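Local coordinates for protein nucleoside-triphosphatase THEP1 (Aquifex aeolicus, PDB 1YE8) that hydrolyses nucleoside triphosphates, among them ATP, GTP, CTP, TTP and UTP, to the diphosphate and phosphate, and has no kinase activity, at residues K101-D106 against R123-D128; K117-V122 against D141-V146. All coordinates share one frame; numbering follows the deposited sequence.

Interaction 1: residues K101-D106 against R123-D128; sequences KVIIID and RQIMHD
Ile103 and Ile105 of the strand 102-105 meet Ile125 and Met126 near the end of the helix 116-126. The two elements belong to one beta-alpha-beta unit, completed by the strand 132-136, in the RecA-like P-loop NTPase fold. The helix lies over one face of the parallel sheet.

The contact is wholly apolar, with no hydrogen bond across it. Ile103 and Ile125 touch through methyl groups, CD1 of Ile103 standing 3.9 Å from CG2 of Ile125. Their side chains cross obliquely. The CG2 branch of Ile125 swings away from its own backbone N toward the strand and meets both strand isoleucines. CD1 of Ile105 approaches it more loosely, at 4.5 Å.

Met126 is present as selenomethionine. Its CB does not head for the strand, but the chain turns at chi1 (-60°) and chi2 (-55°) and carries SE to the sheet.

Outside these four side chains, Ile103 also packs on Ala95 of the helix 77-97, and Ile125 on Tyr92 of the same helix. Val133 of the neighbouring strand meets both Ile125 and Met126. Ile104, between the two contact isoleucines, instead touches Val17 and Val21 of the helix 13-24, so successive strand residues serve opposite faces of the sheet.

Residues 102-106 belong to a predicted ATP-binding stretch. Asp106, which follows Ile105, hydrogen-bonds through OD2 to Thr14 OG1 of the P-loop and through OD1 to Thr136 OG1, consistent with a Walker B aspartate. Across the contact, Met126 SE rests 4.4 Å from Ile105 CD1.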
ATOM      1  N   LYS A 101      -4.621   0.009  15.900  1.00 15.07           N
ATOM      2  CA  LYS A 101      -3.909   0.605  14.775  1.00 13.28           C
ATOM      3  C   LYS A 101      -3.931  -0.316  13.559  1.00 12.28           C
ATOM      4  O   LYS A 101      -3.924  -1.561  13.666  1.00 12.11           O
ATOM      5  CB  LYS A 101      -2.453   0.948  15.144  1.00 14.09           C
ATOM      6  CG  LYS A 101      -2.268   1.957  16.275  1.00 16.01           C
ATOM      7  CD  LYS A 101      -2.775   3.354  15.969  1.00 18.04           C
ATOM      8  CE  LYS A 101      -2.370   4.299  17.106  1.00 20.80           C
ATOM      9  NZ  LYS A 101      -3.068   5.603  17.004  1.00 24.06           N
ATOM     10  N   VAL A 102      -3.948   0.331  12.403  1.00 10.58           N
ATOM     11  CA  VAL A 102      -3.990  -0.350  11.110  1.00 10.29           C
ATOM     12  C   VAL A 102      -2.890   0.234  10.239  1.00  9.28           C
ATOM     13  O   VAL A 102      -2.860   1.453  10.001  1.00 10.15           O
ATOM     14  CB  VAL A 102      -5.365  -0.187  10.420  1.00 10.60           C
ATOM     15  CG1 VAL A 102      -5.380  -0.926   9.083  1.00 11.36           C
ATOM     16  CG2 VAL A 102      -6.488  -0.683  11.348  1.00 11.97           C
ATOM     17  N   ILE A 103      -1.987  -0.637   9.787  1.00  8.71           N
ATOM     18  CA  ILE A 103      -0.895  -0.246   8.893  1.00  8.18           C
ATOM     19  C   ILE A 103      -1.442  -0.109   7.482  1.00  8.00           C
ATOM     20  O   ILE A 103      -2.181  -0.979   7.025  1.00  9.06           O
ATOM     21  CB  ILE A 103       0.235  -1.306   8.937  1.00  8.18           C
ATOM     22  CG1 ILE A 103       0.708  -1.495  10.395  1.00  8.46           C
ATOM     23  CG2 ILE A 103       1.380  -0.890   8.011  1.00  8.34           C
ATOM     24  CD1 ILE A 103       1.694  -2.635  10.572  1.00  9.77           C
ATOM     25  N   ILE A 104      -1.056   0.965   6.789  1.00  7.96           N
ATOM     26  CA  ILE A 104      -1.577   1.267   5.443  1.00  7.80           C
ATOM     27  C   ILE A 104      -0.450   1.189   4.418  1.00  8.42           C
ATOM     28  O   ILE A 104       0.555   1.877   4.568  1.00  7.58           O
ATOM     29  CB  ILE A 104      -2.200   2.686   5.405  1.00  8.24           C
ATOM     30  CG1 ILE A 104      -3.240   2.870   6.520  1.00 10.02           C
ATOM     31  CG2 ILE A 104      -2.737   2.993   4.020  1.00  8.84           C
ATOM     32  CD1 ILE A 104      -4.502   2.002   6.434  1.00 10.95           C
ATOM     33  N   ILE A 105      -0.602   0.342   3.395  1.00  7.94           N
ATOM     34  CA  ILE A 105       0.476   0.172   2.401  1.00  7.75           C
ATOM     35  C   ILE A 105      -0.118   0.140   0.989  1.00  7.46           C
ATOM     36  O   ILE A 105      -0.540  -0.927   0.504  1.00  8.43           O
ATOM     37  CB  ILE A 105       1.296  -1.142   2.648  1.00  7.86           C
ATOM     38  CG1 ILE A 105       1.634  -1.351   4.139  1.00  8.52           C
ATOM     39  CG2 ILE A 105       2.584  -1.107   1.798  1.00  9.06           C
ATOM     40  CD1 ILE A 105       2.429  -2.632   4.405  1.00 10.01           C
ATOM     41  N   ASP A 106      -0.150   1.283   0.316  1.00  8.71           N
ATOM     42  CA  ASP A 106      -0.605   1.328  -1.081  1.00  8.79           C
ATOM     43  C   ASP A 106       0.553   1.943  -1.861  1.00  9.35           C
ATOM     44  O   ASP A 106       0.840   3.136  -1.699  1.00  9.54           O
ATOM     45  CB  ASP A 106      -1.891   2.169  -1.202  1.00  9.52           C
ATOM     46  CG  ASP A 106      -2.226   2.529  -2.630  1.00 10.13           C
ATOM     47  OD1 ASP A 106      -2.402   1.604  -3.465  1.00 12.50           O
ATOM     48  OD2 ASP A 106      -2.345   3.709  -3.004  1.00 10.69           O
ATOM     49  N   ARG A 123       7.551  -8.060   4.100  1.00 13.25           N
ATOM     50  CA  ARG A 123       7.498  -9.473   4.497  1.00 13.93           C
ATOM     51  C   ARG A 123       7.335  -9.627   6.009  1.00 14.14           C
ATOM     52  O   ARG A 123       6.538 -10.442   6.475  1.00 15.20           O
ATOM     53  CB  ARG A 123       8.725 -10.237   4.011  1.00 14.86           C
ATOM     54  CG  ARG A 123       8.650 -10.668   2.582  1.00 14.99           C
ATOM     55  CD  ARG A 123       9.419 -11.943   2.304  1.00 15.99           C
ATOM     56  NE  ARG A 123       9.328 -12.220   0.890  1.00 15.98           N
ATOM     57  CZ  ARG A 123      10.140 -11.719  -0.011  1.00 18.17           C
ATOM     58  NH1 ARG A 123      11.134 -10.907   0.346  1.00 19.29           N
ATOM     59  NH2 ARG A 123       9.954 -12.029  -1.285  1.00 21.18           N
ATOM     60  N   GLN A 124       8.069  -8.826   6.777  1.00 13.90           N
ATOM     61  CA  GLN A 124       7.975  -8.884   8.227  1.00 14.54           C
ATOM     62  C   GLN A 124       6.560  -8.537   8.670  1.00 13.60           C
ATOM     63  O   GLN A 124       5.964  -9.242   9.474  1.00 14.97           O
ATOM     64  CB  GLN A 124       8.999  -7.946   8.867  1.00 15.86           C
ATOM     65  CG  GLN A 124       9.232  -8.229  10.343  1.00 19.53           C
ATOM     66  CD  GLN A 124      10.374  -7.437  10.947  1.00 23.49           C
ATOM     67  OE1 GLN A 124      10.764  -7.696  12.093  1.00 26.78           O
ATOM     68  NE2 GLN A 124      10.908  -6.472  10.201  1.00 24.36           N
ATOM     69  N   ILE A 125       6.005  -7.450   8.133  1.00 12.83           N
ATOM     70  CA  ILE A 125       4.686  -6.995   8.540  1.00 12.21           C
ATOM     71  C   ILE A 125       3.571  -7.961   8.128  1.00 11.48           C
ATOM     72  O   ILE A 125       2.713  -8.334   8.938  1.00 11.66           O
ATOM     73  CB  ILE A 125       4.407  -5.572   7.953  1.00 12.04           C
ATOM     74  CG1 ILE A 125       5.286  -4.510   8.647  1.00 12.12           C
ATOM     75  CG2 ILE A 125       2.921  -5.245   8.011  1.00 12.65           C
ATOM     76  CD1 ILE A 125       5.348  -3.179   7.890  1.00 11.98           C
HETATM   77  N   MSE A 126       3.597  -8.393   6.875  1.00 11.51           N
HETATM   78  CA  MSE A 126       2.502  -9.185   6.335  1.00 11.76           C
HETATM   79  C   MSE A 126       2.382 -10.569   6.967  1.00 12.48           C
HETATM   80  O   MSE A 126       1.284 -11.108   7.058  1.00 12.79           O
HETATM   81  CB  MSE A 126       2.617  -9.268   4.817  1.00 12.15           C
HETATM   82  CG  MSE A 126       2.555  -7.860   4.141  1.00 14.05           C
HETATM   83 SE   MSE A 126       0.973  -6.768   4.568  1.00 21.75          SE
HETATM   84  CE  MSE A 126      -0.080  -7.986   3.880  1.00 16.48           C
ATOM     85  N   HIS A 127       3.502 -11.105   7.450  1.00 12.90           N
ATOM     86  CA  HIS A 127       3.500 -12.428   8.047  1.00 13.73           C
ATOM     87  C   HIS A 127       3.414 -12.379   9.568  1.00 14.98           C
ATOM     88  O   HIS A 127       3.442 -13.431  10.224  1.00 16.45           O
ATOM     89  CB  HIS A 127       4.710 -13.225   7.555  1.00 13.54           C
ATOM     90  CG  HIS A 127       4.691 -13.482   6.082  1.00 13.16           C
ATOM     91  ND1 HIS A 127       3.804 -14.359   5.489  1.00 13.33           N
ATOM     92  CD2 HIS A 127       5.431 -12.959   5.076  1.00 14.12           C
ATOM     93  CE1 HIS A 127       4.013 -14.375   4.187  1.00 13.39           C
ATOM     94  NE2 HIS A 127       4.994 -13.535   3.907  1.00 14.23           N
ATOM     95  N   ASP A 128       3.298 -11.177  10.132  1.00 15.33           N
ATOM     96  CA  ASP A 128       3.156 -11.023  11.572  1.00 16.51           C
ATOM     97  C   ASP A 128       1.666 -11.082  11.900  1.00 18.34           C
ATOM     98  O   ASP A 128       0.917 -10.170  11.543  1.00 17.52           O
ATOM     99  CB  ASP A 128       3.761  -9.696  12.035  1.00 16.57           C
ATOM    100  CG  ASP A 128       3.807  -9.562  13.546  1.00 16.98           C
ATOM    101  OD1 ASP A 128       2.947 -10.156  14.244  1.00 19.83           O
ATOM    102  OD2 ASP A 128       4.659  -8.860  14.117  1.00 17.20           O
TER

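Interaction 2: residues K117-V122 against D141-V146; sequences KFRDLV and DVHPLV
Leu145, Arg119 and His143 carry most of this contact. It joins the helix 116-126 to the start of the helix 144-150, two helices that follow successive strands of the parallel sheet in the RecA-like fold.

Leu145 has the largest share. Its CD2 methyl is set against the backbone of the other helix, 3.7 Å from the carbonyl O of Arg119. The same methyl lies 4.1 Å from Arg119 CB and 4.0 Å from Val122 CG1. It therefore sits over one turn of helix, between residues three apart. CG of Leu145 is anti to the backbone N (chi1 -175°), which extends the side chain toward that turn.

Arg119 uses its aliphatic part. CD comes obliquely to the His143 ring, 3.8 Å from both CE1 and NE2. The two side chains cross at about a right angle, and the guanidinium and ring planes differ by 31°. A bend at chi3 (-57°) turns the polar end aside after CD. NH1 then hydrogen-bonds to the backbone O of Leu113, a residue whose side chain also touches His143 and Leu145.

His143 is the N-cap of the helix 144-150. Its ND1 accepts from Leu145 N at 2.9 Å, almost straight and close to the ring plane. This bond restrains the turning of the ring and keeps CE1 and NE2 beside Arg119 CD. Replacing this histidine by an alanine is likely to leave Leu145 N without its capping acceptor and to open a gap beside Arg119 CD.

Because ND1 is an acceptor, it carries no proton. The ring is then likely to be neutral, with the proton on NE2. A neutral ring would avoid a like charge next to Arg119, whose NE lies 4.6 Å from His143 NE2.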
ATOM      1  N   LYS A 117      14.790  -2.699   1.165  1.00 12.07           N
ATOM      2  CA  LYS A 117      14.319  -2.362   2.492  1.00 12.03           C
ATOM      3  C   LYS A 117      12.794  -2.510   2.577  1.00 11.03           C
ATOM      4  O   LYS A 117      12.268  -3.034   3.560  1.00 11.29           O
ATOM      5  CB  LYS A 117      14.719  -0.933   2.874  1.00 12.62           C
ATOM      6  CG  LYS A 117      16.207  -0.741   3.137  1.00 15.96           C
ATOM      7  CD  LYS A 117      16.478   0.712   3.459  1.00 20.90           C
ATOM      8  CE  LYS A 117      17.958   1.037   3.514  1.00 24.32           C
ATOM      9  NZ  LYS A 117      18.156   2.468   3.893  1.00 26.61           N
ATOM     10  N   PHE A 118      12.091  -2.058   1.537  1.00 10.43           N
ATOM     11  CA  PHE A 118      10.640  -2.183   1.496  1.00  9.96           C
ATOM     12  C   PHE A 118      10.218  -3.654   1.424  1.00  9.98           C
ATOM     13  O   PHE A 118       9.316  -4.069   2.150  1.00  9.66           O
ATOM     14  CB  PHE A 118      10.091  -1.403   0.307  1.00  9.48           C
ATOM     15  CG  PHE A 118       8.584  -1.451   0.164  1.00  9.21           C
ATOM     16  CD1 PHE A 118       7.737  -0.815   1.082  1.00  9.52           C
ATOM     17  CD2 PHE A 118       8.022  -2.117  -0.919  1.00  8.98           C
ATOM     18  CE1 PHE A 118       6.334  -0.836   0.920  1.00  8.96           C
ATOM     19  CE2 PHE A 118       6.627  -2.150  -1.085  1.00  9.82           C
ATOM     20  CZ  PHE A 118       5.785  -1.515  -0.167  1.00  9.56           C
ATOM     21  N   ARG A 119      10.843  -4.427   0.545  1.00 10.84           N
ATOM     22  CA  ARG A 119      10.505  -5.857   0.465  1.00 10.99           C
ATOM     23  C   ARG A 119      10.635  -6.558   1.820  1.00 11.28           C
ATOM     24  O   ARG A 119       9.736  -7.298   2.246  1.00 11.74           O
ATOM     25  CB  ARG A 119      11.387  -6.581  -0.551  1.00 11.73           C
ATOM     26  CG  ARG A 119      11.219  -6.130  -1.985  1.00 12.79           C
ATOM     27  CD  ARG A 119      11.861  -7.048  -3.010  1.00 14.40           C
ATOM     28  NE  ARG A 119      13.295  -7.266  -2.824  1.00 15.73           N
ATOM     29  CZ  ARG A 119      14.260  -6.522  -3.342  1.00 15.80           C
ATOM     30  NH1 ARG A 119      13.971  -5.449  -4.059  1.00 15.73           N
ATOM     31  NH2 ARG A 119      15.538  -6.847  -3.146  1.00 18.18           N
ATOM     32  N   ASP A 120      11.747  -6.316   2.507  1.00 11.62           N
ATOM     33  CA  ASP A 120      12.016  -7.003   3.766  1.00 12.53           C
ATOM     34  C   ASP A 120      11.016  -6.574   4.839  1.00 11.98           C
ATOM     35  O   ASP A 120      10.518  -7.398   5.605  1.00 13.08           O
ATOM     36  CB  ASP A 120      13.455  -6.754   4.231  1.00 14.06           C
ATOM     37  CG  ASP A 120      14.499  -7.352   3.290  1.00 15.98           C
ATOM     38  OD1 ASP A 120      14.166  -8.252   2.485  1.00 17.59           O
ATOM     39  OD2 ASP A 120      15.675  -6.947   3.273  1.00 19.32           O
ATOM     40  N   LEU A 121      10.742  -5.277   4.918  1.00 11.63           N
ATOM     41  CA  LEU A 121       9.809  -4.779   5.911  1.00 11.62           C
ATOM     42  C   LEU A 121       8.361  -5.237   5.616  1.00 11.43           C
ATOM     43  O   LEU A 121       7.626  -5.623   6.531  1.00 11.91           O
ATOM     44  CB  LEU A 121       9.919  -3.252   6.001  1.00 12.74           C
ATOM     45  CG  LEU A 121       9.084  -2.550   7.062  1.00 13.29           C
ATOM     46  CD1 LEU A 121       9.278  -3.118   8.446  1.00 14.60           C
ATOM     47  CD2 LEU A 121       9.471  -1.085   7.051  1.00 13.92           C
ATOM     48  N   VAL A 122       7.968  -5.226   4.342  1.00 11.25           N
ATOM     49  CA  VAL A 122       6.667  -5.779   3.958  1.00 12.17           C
ATOM     50  C   VAL A 122       6.527  -7.249   4.362  1.00 12.26           C
ATOM     51  O   VAL A 122       5.498  -7.628   4.915  1.00 12.71           O
ATOM     52  CB  VAL A 122       6.389  -5.581   2.454  1.00 12.17           C
ATOM     53  CG1 VAL A 122       5.254  -6.493   1.933  1.00 13.50           C
ATOM     54  CG2 VAL A 122       6.083  -4.119   2.190  1.00 12.68           C
ATOM     55  N   ASP A 141       0.716 -11.039 -11.186  1.00 14.86           N
ATOM     56  CA  ASP A 141       1.861 -11.369 -10.337  1.00 15.33           C
ATOM     57  C   ASP A 141       3.156 -10.828 -10.936  1.00 16.17           C
ATOM     58  O   ASP A 141       3.975 -11.582 -11.470  1.00 17.43           O
ATOM     59  CB  ASP A 141       1.955 -12.879 -10.144  1.00 15.99           C
ATOM     60  CG  ASP A 141       0.857 -13.423  -9.261  1.00 17.12           C
ATOM     61  OD1 ASP A 141       0.293 -12.671  -8.426  1.00 15.92           O
ATOM     62  OD2 ASP A 141       0.515 -14.628  -9.307  1.00 20.39           O
ATOM     63  N   VAL A 142       3.343  -9.517 -10.811  1.00 15.92           N
ATOM     64  CA  VAL A 142       4.435  -8.810 -11.472  1.00 16.47           C
ATOM     65  C   VAL A 142       5.776  -8.965 -10.760  1.00 16.38           C
ATOM     66  O   VAL A 142       6.802  -8.545 -11.289  1.00 17.59           O
ATOM     67  CB  VAL A 142       4.102  -7.319 -11.635  1.00 16.77           C
ATOM     68  CG1 VAL A 142       2.873  -7.132 -12.534  1.00 17.86           C
ATOM     69  CG2 VAL A 142       3.921  -6.645 -10.262  1.00 17.77           C
ATOM     70  N   HIS A 143       5.751  -9.559  -9.568  1.00 16.02           N
ATOM     71  CA  HIS A 143       6.934  -9.761  -8.734  1.00 15.69           C
ATOM     72  C   HIS A 143       6.612 -10.909  -7.779  1.00 15.79           C
ATOM     73  O   HIS A 143       5.454 -11.046  -7.383  1.00 15.02           O
ATOM     74  CB  HIS A 143       7.227  -8.485  -7.937  1.00 15.69           C
ATOM     75  CG  HIS A 143       8.485  -8.543  -7.133  1.00 16.28           C
ATOM     76  ND1 HIS A 143       8.567  -9.190  -5.919  1.00 15.41           N
ATOM     77  CD2 HIS A 143       9.707  -8.004  -7.358  1.00 16.92           C
ATOM     78  CE1 HIS A 143       9.796  -9.070  -5.444  1.00 16.01           C
ATOM     79  NE2 HIS A 143      10.502  -8.346  -6.295  1.00 17.27           N
ATOM     80  N   PRO A 144       7.572 -11.757  -7.405  1.00 15.98           N
ATOM     81  CA  PRO A 144       7.243 -12.847  -6.476  1.00 15.73           C
ATOM     82  C   PRO A 144       6.615 -12.420  -5.139  1.00 15.03           C
ATOM     83  O   PRO A 144       5.816 -13.183  -4.593  1.00 15.46           O
ATOM     84  CB  PRO A 144       8.587 -13.552  -6.268  1.00 16.39           C
ATOM     85  CG  PRO A 144       9.293 -13.274  -7.514  1.00 17.22           C
ATOM     86  CD  PRO A 144       8.983 -11.835  -7.851  1.00 16.69           C
ATOM     87  N   LEU A 145       6.946 -11.238  -4.612  1.00 14.26           N
ATOM     88  CA  LEU A 145       6.308 -10.812  -3.361  1.00 13.27           C
ATOM     89  C   LEU A 145       4.811 -10.495  -3.555  1.00 12.79           C
ATOM     90  O   LEU A 145       4.032 -10.704  -2.648  1.00 13.06           O
ATOM     91  CB  LEU A 145       7.074  -9.646  -2.692  1.00 13.66           C
ATOM     92  CG  LEU A 145       6.612  -9.148  -1.311  1.00 14.20           C
ATOM     93  CD1 LEU A 145       6.307 -10.258  -0.303  1.00 15.47           C
ATOM     94  CD2 LEU A 145       7.662  -8.196  -0.744  1.00 14.98           C
ATOM     95  N   VAL A 146       4.428 -10.028  -4.742  1.00 12.56           N
ATOM     96  CA  VAL A 146       3.014  -9.828  -5.048  1.00 12.48           C
ATOM     97  C   VAL A 146       2.277 -11.173  -4.978  1.00 13.21           C
ATOM     98  O   VAL A 146       1.206 -11.257  -4.364  1.00 13.13           O
ATOM     99  CB  VAL A 146       2.811  -9.140  -6.427  1.00 10.72           C
ATOM    100  CG1 VAL A 146       1.355  -9.166  -6.841  1.00 12.12           C
ATOM    101  CG2 VAL A 146       3.327  -7.685  -6.396  1.00 11.42           C
TER

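Interactions 1 and 2 share the helix 116-126, but use different parts of it. Interaction 1 is fully buried and sets the later part of the helix on the sheet through hydrocarbon and selenium alone. Interaction 2 is partly buried and joins an earlier part to a neighbouring helix. There, leucine and valine are buried, while arginine and histidine stay partly exposed and bring polar groups. The centres of the two contacts lie about 12 Å apart, and the two contacts meet directly. Ile105 CG2 packs on Phe118 CZ at 3.8 Å, and Arg123 CG on Leu145 CD1 at 3.7 Å. The helix is thus held from both sheet and neighbour.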